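Local coordinates for protein arginyl-trna synthetase (Thermus thermophilus, PDB 1IQ0) that probably attaches L-arginine to its cognate tRNA at the expense of ATP, as a monomeric class I arginyl-tRNA synthetase, at residues A[347-358]-A[376-387]. Residues are numbered along the deposited sequence; the frame is centred on the assembly and turned at random.
Sequences EETINVVDVRQS and LAEKAHHLAYET
Ile350 and Val352 pack against Leu383 on one face of two neighbouring parallel strands, 348-354 and 380-385, with the Tyr385 ring touching Val352 at the end of the row; helix 361-370 joins the strands in a beta-alpha-beta crossover of the class I nucleotide-binding (Rossmann-like) catalytic domain. Ile350 CG2 lies 4.3 Å from Leu383 CB, and Val352 CG1 reaches Tyr385 CE2 at 3.9 Å; helix 120-138, which begins in the HIGH region, covers this face through Leu128 and Leu136. With CG set between its backbone N and carbonyl carbon (chi1 58°), the Tyr385 ring swings back across the strand end, and Asp354 CA makes a CH-pi contact over one face, 3.8 Å from the centroid. Tyr385 OH is hydrogen-bonded to Asn125 OD1. Seven backbone hydrogen bonds, from Thr349 N to Lys379 O through Val355 N to Tyr385 O, zip the strands together. On the other face, Asn351 CB packs against His382 CD2, their amide and ring planes 29° apart, and a water links Thr349 OG1 to His381 O; Gln309 also holds that hydroxyl. At the N-terminal end of the pair, Glu348 OE1 comes to the edge of the His381 ring, 3.1 Å from CE1, while OE2 is salt-bridged to Arg141. Beyond the opposite end, Arg356, poorly ordered, forms a salt bridge with Glu386. An alanine replacing Glu386 would probably leave the Arg356 guanidinium without this countercharge. Arg356 NH1 meets Glu386 OE2 on its syn side at 2.6 Å, whereas Glu386 OE1 accepts a hydrogen bond from Thr387 N on its anti side.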
ATOM      1  N   GLU A 347     -17.390  -2.194  -0.726  1.00 23.41           N
ATOM      2  CA  GLU A 347     -17.918  -0.848  -0.487  1.00 24.72           C
ATOM      3  C   GLU A 347     -16.952   0.108  -1.167  1.00 22.73           C
ATOM      4  O   GLU A 347     -17.317   1.216  -1.550  1.00 24.20           O
ATOM      5  CB  GLU A 347     -17.932  -0.530   1.010  1.00 35.72           C
ATOM      6  CG  GLU A 347     -18.676  -1.533   1.861  1.00 46.76           C
ATOM      7  CD  GLU A 347     -20.158  -1.251   1.939  1.00 55.96           C
ATOM      8  OE1 GLU A 347     -20.806  -1.152   0.876  1.00 56.36           O
ATOM      9  OE2 GLU A 347     -20.675  -1.132   3.070  1.00 61.73           O
ATOM     10  N   GLU A 348     -15.703  -0.335  -1.287  1.00 19.96           N
ATOM     11  CA  GLU A 348     -14.642   0.452  -1.906  1.00 20.62           C
ATOM     12  C   GLU A 348     -13.651  -0.465  -2.602  1.00 18.55           C
ATOM     13  O   GLU A 348     -13.383  -1.564  -2.134  1.00 18.69           O
ATOM     14  CB  GLU A 348     -13.859   1.251  -0.851  1.00 26.66           C
ATOM     15  CG  GLU A 348     -14.659   2.285  -0.092  1.00 31.11           C
ATOM     16  CD  GLU A 348     -13.799   3.097   0.869  1.00 29.37           C
ATOM     17  OE1 GLU A 348     -12.797   3.697   0.421  1.00 30.80           O
ATOM     18  OE2 GLU A 348     -14.134   3.136   2.071  1.00 31.13           O
ATOM     19  N   THR A 349     -13.092  -0.002  -3.709  1.00 18.31           N
ATOM     20  CA  THR A 349     -12.098  -0.785  -4.410  1.00 19.40           C
ATOM     21  C   THR A 349     -10.886   0.083  -4.634  1.00 17.35           C
ATOM     22  O   THR A 349     -10.997   1.308  -4.764  1.00 16.68           O
ATOM     23  CB  THR A 349     -12.595  -1.279  -5.786  1.00 22.07           C
ATOM     24  OG1 THR A 349     -12.996  -0.160  -6.580  1.00 22.91           O
ATOM     25  CG2 THR A 349     -13.764  -2.240  -5.618  1.00 19.09           C
ATOM     26  N   ILE A 350      -9.724  -0.557  -4.665  1.00 13.38           N
ATOM     27  CA  ILE A 350      -8.481   0.142  -4.901  1.00 14.44           C
ATOM     28  C   ILE A 350      -7.665  -0.653  -5.913  1.00 14.59           C
ATOM     29  O   ILE A 350      -7.316  -1.809  -5.679  1.00 18.51           O
ATOM     30  CB  ILE A 350      -7.670   0.298  -3.601  1.00 22.04           C
ATOM     31  CG1 ILE A 350      -8.441   1.178  -2.609  1.00 24.24           C
ATOM     32  CG2 ILE A 350      -6.304   0.907  -3.914  1.00 22.20           C
ATOM     33  CD1 ILE A 350      -7.815   1.229  -1.212  1.00 22.75           C
ATOM     34  N   ASN A 351      -7.386  -0.033  -7.050  1.00 19.18           N
ATOM     35  CA  ASN A 351      -6.594  -0.682  -8.082  1.00 23.69           C
ATOM     36  C   ASN A 351      -5.211  -0.040  -8.097  1.00 23.54           C
ATOM     37  O   ASN A 351      -5.083   1.165  -8.320  1.00 22.63           O
ATOM     38  CB  ASN A 351      -7.251  -0.509  -9.458  1.00 23.98           C
ATOM     39  CG  ASN A 351      -8.492  -1.375  -9.638  1.00 21.64           C
ATOM     40  OD1 ASN A 351      -9.173  -1.294 -10.664  1.00 26.72           O
ATOM     41  ND2 ASN A 351      -8.789  -2.208  -8.647  1.00 16.23           N
ATOM     42  N   VAL A 352      -4.184  -0.845  -7.847  1.00 21.33           N
ATOM     43  CA  VAL A 352      -2.817  -0.347  -7.863  1.00 22.45           C
ATOM     44  C   VAL A 352      -2.346  -0.492  -9.305  1.00 25.71           C
ATOM     45  O   VAL A 352      -2.215  -1.604  -9.815  1.00 26.99           O
ATOM     46  CB  VAL A 352      -1.910  -1.163  -6.918  1.00 18.42           C
ATOM     47  CG1 VAL A 352      -0.498  -0.561  -6.896  1.00 15.89           C
ATOM     48  CG2 VAL A 352      -2.508  -1.169  -5.513  1.00 14.55           C
ATOM     49  N   VAL A 353      -2.088   0.629  -9.963  1.00 20.47           N
ATOM     50  CA  VAL A 353      -1.694   0.575 -11.366  1.00 25.07           C
ATOM     51  C   VAL A 353      -0.585   1.505 -11.828  1.00 28.44           C
ATOM     52  O   VAL A 353      -0.411   2.608 -11.311  1.00 27.08           O
ATOM     53  CB  VAL A 353      -2.907   0.851 -12.276  1.00 31.13           C
ATOM     54  CG1 VAL A 353      -3.938  -0.256 -12.131  1.00 34.32           C
ATOM     55  CG2 VAL A 353      -3.525   2.188 -11.908  1.00 27.13           C
ATOM     56  N   ASP A 354       0.152   1.030 -12.825  1.00 37.73           N
ATOM     57  CA  ASP A 354       1.229   1.782 -13.450  1.00 41.50           C
ATOM     58  C   ASP A 354       0.564   3.020 -14.048  1.00 43.99           C
ATOM     59  O   ASP A 354      -0.498   2.915 -14.660  1.00 47.58           O
ATOM     60  CB  ASP A 354       1.857   0.914 -14.551  1.00 50.94           C
ATOM     61  CG  ASP A 354       2.804   1.682 -15.450  1.00 57.19           C
ATOM     62  OD1 ASP A 354       3.360   1.059 -16.380  1.00 59.63           O
ATOM     63  OD2 ASP A 354       2.997   2.898 -15.239  1.00 60.98           O
ATOM     64  N   VAL A 355       1.168   4.189 -13.859  1.00 41.12           N
ATOM     65  CA  VAL A 355       0.598   5.425 -14.395  1.00 44.84           C
ATOM     66  C   VAL A 355       0.370   5.383 -15.908  1.00 49.72           C
ATOM     67  O   VAL A 355      -0.602   5.953 -16.410  1.00 50.72           O
ATOM     68  CB  VAL A 355       1.485   6.650 -14.073  1.00 52.53           C
ATOM     69  CG1 VAL A 355       1.245   7.110 -12.652  1.00 53.08           C
ATOM     70  CG2 VAL A 355       2.943   6.293 -14.270  1.00 48.42           C
ATOM     71  N   ARG A 356       1.264   4.717 -16.633  1.00 67.28           N
ATOM     72  CA  ARG A 356       1.136   4.609 -18.084  1.00 72.31           C
ATOM     73  C   ARG A 356       0.012   3.655 -18.474  1.00 74.76           C
ATOM     74  O   ARG A 356      -1.031   4.083 -18.969  1.00 76.17           O
ATOM     75  CB  ARG A 356       2.454   4.139 -18.707  1.00 92.39           C
ATOM     76  CG  ARG A 356       3.404   5.270 -19.082  1.00 95.19           C
ATOM     77  CD  ARG A 356       3.898   6.029 -17.863  1.00 97.60           C
ATOM     78  NE  ARG A 356       4.527   7.294 -18.234  1.00 96.68           N
ATOM     79  CZ  ARG A 356       5.117   8.118 -17.373  1.00 92.18           C
ATOM     80  NH1 ARG A 356       5.165   7.811 -16.086  1.00 88.16           N
ATOM     81  NH2 ARG A 356       5.650   9.254 -17.800  1.00 89.55           N
ATOM     82  N   GLN A 357       0.232   2.362 -18.252  1.00 91.93           N
ATOM     83  CA  GLN A 357      -0.761   1.343 -18.572  1.00 95.13           C
ATOM     84  C   GLN A 357      -1.957   1.464 -17.631  1.00 94.33           C
ATOM     85  O   GLN A 357      -2.207   0.573 -16.819  1.00 94.07           O
ATOM     86  CB  GLN A 357      -0.146  -0.055 -18.440  1.00132.07           C
ATOM     87  CG  GLN A 357       0.992  -0.342 -19.408  1.00139.14           C
ATOM     88  CD  GLN A 357       0.525  -0.453 -20.849  1.00143.64           C
ATOM     89  OE1 GLN A 357      -0.018   0.496 -21.414  1.00146.03           O
ATOM     90  NE2 GLN A 357       0.735  -1.619 -21.448  1.00146.37           N
ATOM     91  N   SER A 358      -2.693   2.564 -17.746  1.00 79.19           N
ATOM     92  CA  SER A 358      -3.852   2.799 -16.891  1.00 79.39           C
ATOM     93  C   SER A 358      -5.046   3.365 -17.653  1.00 78.84           C
ATOM     94  O   SER A 358      -4.888   4.022 -18.683  1.00 78.07           O
ATOM     95  CB  SER A 358      -3.475   3.758 -15.758  1.00102.09           C
ATOM     96  OG  SER A 358      -4.594   4.054 -14.941  1.00104.07           O
ATOM     97  N   LEU A 376     -21.346   4.490  -4.951  1.00 33.11           N
ATOM     98  CA  LEU A 376     -20.205   3.611  -5.206  1.00 28.80           C
ATOM     99  C   LEU A 376     -19.224   4.219  -6.204  1.00 27.95           C
ATOM    100  O   LEU A 376     -18.037   3.906  -6.180  1.00 27.63           O
ATOM    101  CB  LEU A 376     -20.687   2.252  -5.717  1.00 23.14           C
ATOM    102  CG  LEU A 376     -21.391   1.376  -4.675  1.00 23.06           C
ATOM    103  CD1 LEU A 376     -21.946   0.129  -5.336  1.00 21.97           C
ATOM    104  CD2 LEU A 376     -20.408   1.003  -3.579  1.00 23.82           C
ATOM    105  N   ALA A 377     -19.718   5.100  -7.068  1.00 21.75           N
ATOM    106  CA  ALA A 377     -18.869   5.744  -8.065  1.00 24.54           C
ATOM    107  C   ALA A 377     -17.729   6.520  -7.412  1.00 29.37           C
ATOM    108  O   ALA A 377     -16.656   6.673  -7.992  1.00 33.89           O
ATOM    109  CB  ALA A 377     -19.704   6.680  -8.930  1.00 23.52           C
ATOM    110  N   GLU A 378     -17.963   7.012  -6.202  1.00 33.49           N
ATOM    111  CA  GLU A 378     -16.949   7.782  -5.490  1.00 36.33           C
ATOM    112  C   GLU A 378     -16.030   6.869  -4.677  1.00 36.32           C
ATOM    113  O   GLU A 378     -15.091   7.337  -4.036  1.00 33.00           O
ATOM    114  CB  GLU A 378     -17.623   8.780  -4.546  1.00 51.83           C
ATOM    115  CG  GLU A 378     -18.646   9.680  -5.217  1.00 56.18           C
ATOM    116  CD  GLU A 378     -18.023  10.592  -6.247  1.00 59.93           C
ATOM    117  OE1 GLU A 378     -17.144  11.396  -5.875  1.00 64.76           O
ATOM    118  OE2 GLU A 378     -18.411  10.505  -7.431  1.00 60.19           O
ATOM    119  N   LYS A 379     -16.297   5.568  -4.713  1.00 31.16           N
ATOM    120  CA  LYS A 379     -15.497   4.628  -3.942  1.00 29.07           C
ATOM    121  C   LYS A 379     -14.611   3.714  -4.774  1.00 26.69           C
ATOM    122  O   LYS A 379     -14.080   2.729  -4.265  1.00 28.47           O
ATOM    123  CB  LYS A 379     -16.411   3.797  -3.038  1.00 43.31           C
ATOM    124  CG  LYS A 379     -17.169   4.630  -2.010  1.00 43.94           C
ATOM    125  CD  LYS A 379     -16.210   5.427  -1.135  1.00 50.27           C
ATOM    126  CE  LYS A 379     -16.945   6.269  -0.103  1.00 54.86           C
ATOM    127  NZ  LYS A 379     -15.992   7.058   0.735  1.00 53.08           N
ATOM    128  N   ALA A 380     -14.451   4.036  -6.052  1.00 24.79           N
ATOM    129  CA  ALA A 380     -13.603   3.235  -6.927  1.00 26.74           C
ATOM    130  C   ALA A 380     -12.288   3.991  -7.064  1.00 28.02           C
ATOM    131  O   ALA A 380     -12.162   4.889  -7.895  1.00 29.37           O
ATOM    132  CB  ALA A 380     -14.266   3.062  -8.286  1.00 13.09           C
ATOM    133  N   HIS A 381     -11.306   3.628  -6.248  1.00 25.77           N
ATOM    134  CA  HIS A 381     -10.030   4.328  -6.274  1.00 23.32           C
ATOM    135  C   HIS A 381      -8.924   3.690  -7.095  1.00 24.42           C
ATOM    136  O   HIS A 381      -8.919   2.491  -7.363  1.00 21.99           O
ATOM    137  CB  HIS A 381      -9.516   4.523  -4.845  1.00 22.75           C
ATOM    138  CG  HIS A 381     -10.543   5.068  -3.906  1.00 21.29           C
ATOM    139  ND1 HIS A 381     -11.126   4.302  -2.920  1.00 24.86           N
ATOM    140  CD2 HIS A 381     -11.092   6.302  -3.801  1.00 19.48           C
ATOM    141  CE1 HIS A 381     -11.989   5.043  -2.245  1.00 22.22           C
ATOM    142  NE2 HIS A 381     -11.986   6.260  -2.760  1.00 23.35           N
ATOM    143  N   HIS A 382      -7.976   4.531  -7.471  1.00 21.61           N
ATOM    144  CA  HIS A 382      -6.806   4.129  -8.232  1.00 27.98           C
ATOM    145  C   HIS A 382      -5.574   4.607  -7.472  1.00 28.32           C
ATOM    146  O   HIS A 382      -5.547   5.714  -6.930  1.00 28.89           O
ATOM    147  CB  HIS A 382      -6.804   4.774  -9.625  1.00 53.83           C
ATOM    148  CG  HIS A 382      -7.414   3.923 -10.697  1.00 65.68           C
ATOM    149  ND1 HIS A 382      -7.380   4.272 -12.031  1.00 69.49           N
ATOM    150  CD2 HIS A 382      -8.065   2.737 -10.636  1.00 66.31           C
ATOM    151  CE1 HIS A 382      -7.982   3.337 -12.745  1.00 68.78           C
ATOM    152  NE2 HIS A 382      -8.407   2.395 -11.923  1.00 66.97           N
ATOM    153  N   LEU A 383      -4.559   3.762  -7.421  1.00 25.60           N
ATOM    154  CA  LEU A 383      -3.318   4.122  -6.775  1.00 25.21           C
ATOM    155  C   LEU A 383      -2.299   3.962  -7.900  1.00 22.60           C
ATOM    156  O   LEU A 383      -1.809   2.860  -8.163  1.00 22.64           O
ATOM    157  CB  LEU A 383      -3.022   3.174  -5.604  1.00 32.70           C
ATOM    158  CG  LEU A 383      -1.856   3.540  -4.677  1.00 34.78           C
ATOM    159  CD1 LEU A 383      -1.950   5.009  -4.297  1.00 42.51           C
ATOM    160  CD2 LEU A 383      -1.882   2.659  -3.430  1.00 33.18           C
ATOM    161  N   ALA A 384      -2.027   5.062  -8.594  1.00 22.14           N
ATOM    162  CA  ALA A 384      -1.090   5.054  -9.712  1.00 23.34           C
ATOM    163  C   ALA A 384       0.326   5.349  -9.235  1.00 23.64           C
ATOM    164  O   ALA A 384       0.536   6.197  -8.371  1.00 25.92           O
ATOM    165  CB  ALA A 384      -1.518   6.084 -10.757  1.00 29.43           C
ATOM    166  N   TYR A 385       1.297   4.649  -9.808  1.00 38.60           N
ATOM    167  CA  TYR A 385       2.681   4.844  -9.406  1.00 37.76           C
ATOM    168  C   TYR A 385       3.614   5.063 -10.589  1.00 37.46           C
ATOM    169  O   TYR A 385       3.345   4.614 -11.701  1.00 39.45           O
ATOM    170  CB  TYR A 385       3.144   3.634  -8.598  1.00 25.06           C
ATOM    171  CG  TYR A 385       3.019   2.341  -9.360  1.00 21.00           C
ATOM    172  CD1 TYR A 385       4.034   1.912 -10.217  1.00 23.85           C
ATOM    173  CD2 TYR A 385       1.871   1.546  -9.239  1.00 24.45           C
ATOM    174  CE1 TYR A 385       3.909   0.722 -10.932  1.00 27.38           C
ATOM    175  CE2 TYR A 385       1.740   0.359  -9.948  1.00 23.20           C
ATOM    176  CZ  TYR A 385       2.761  -0.048 -10.790  1.00 27.54           C
ATOM    177  OH  TYR A 385       2.648  -1.240 -11.467  1.00 31.52           O
ATOM    178  N   GLU A 386       4.712   5.766 -10.332  1.00 26.36           N
ATOM    179  CA  GLU A 386       5.706   6.046 -11.359  1.00 27.33           C
ATOM    180  C   GLU A 386       6.688   4.895 -11.553  1.00 28.04           C
ATOM    181  O   GLU A 386       6.687   3.913 -10.807  1.00 28.36           O
ATOM    182  CB  GLU A 386       6.485   7.316 -11.016  1.00 31.90           C
ATOM    183  CG  GLU A 386       5.983   8.569 -11.706  1.00 38.58           C
ATOM    184  CD  GLU A 386       5.933   8.424 -13.221  1.00 43.13           C
ATOM    185  OE1 GLU A 386       6.638   7.550 -13.772  1.00 42.29           O
ATOM    186  OE2 GLU A 386       5.191   9.199 -13.861  1.00 46.95           O
ATOM    187  N   THR A 387       7.535   5.050 -12.562  1.00 26.97           N
ATOM    188  CA  THR A 387       8.542   4.063 -12.936  1.00 30.96           C
ATOM    189  C   THR A 387       9.618   3.876 -11.872  1.00 32.56           C
ATOM    190  O   THR A 387       9.886   4.771 -11.071  1.00 32.76           O
ATOM    191  CB  THR A 387       9.254   4.490 -14.238  1.00 63.29           C
ATOM    192  OG1 THR A 387       8.280   4.881 -15.212  1.00 69.05           O
ATOM    193  CG2 THR A 387      10.086   3.349 -14.798  1.00 68.76           C
TER
HETATM  194  O   HOH W   1     -11.120   0.765  -8.105  1.00 31.41           O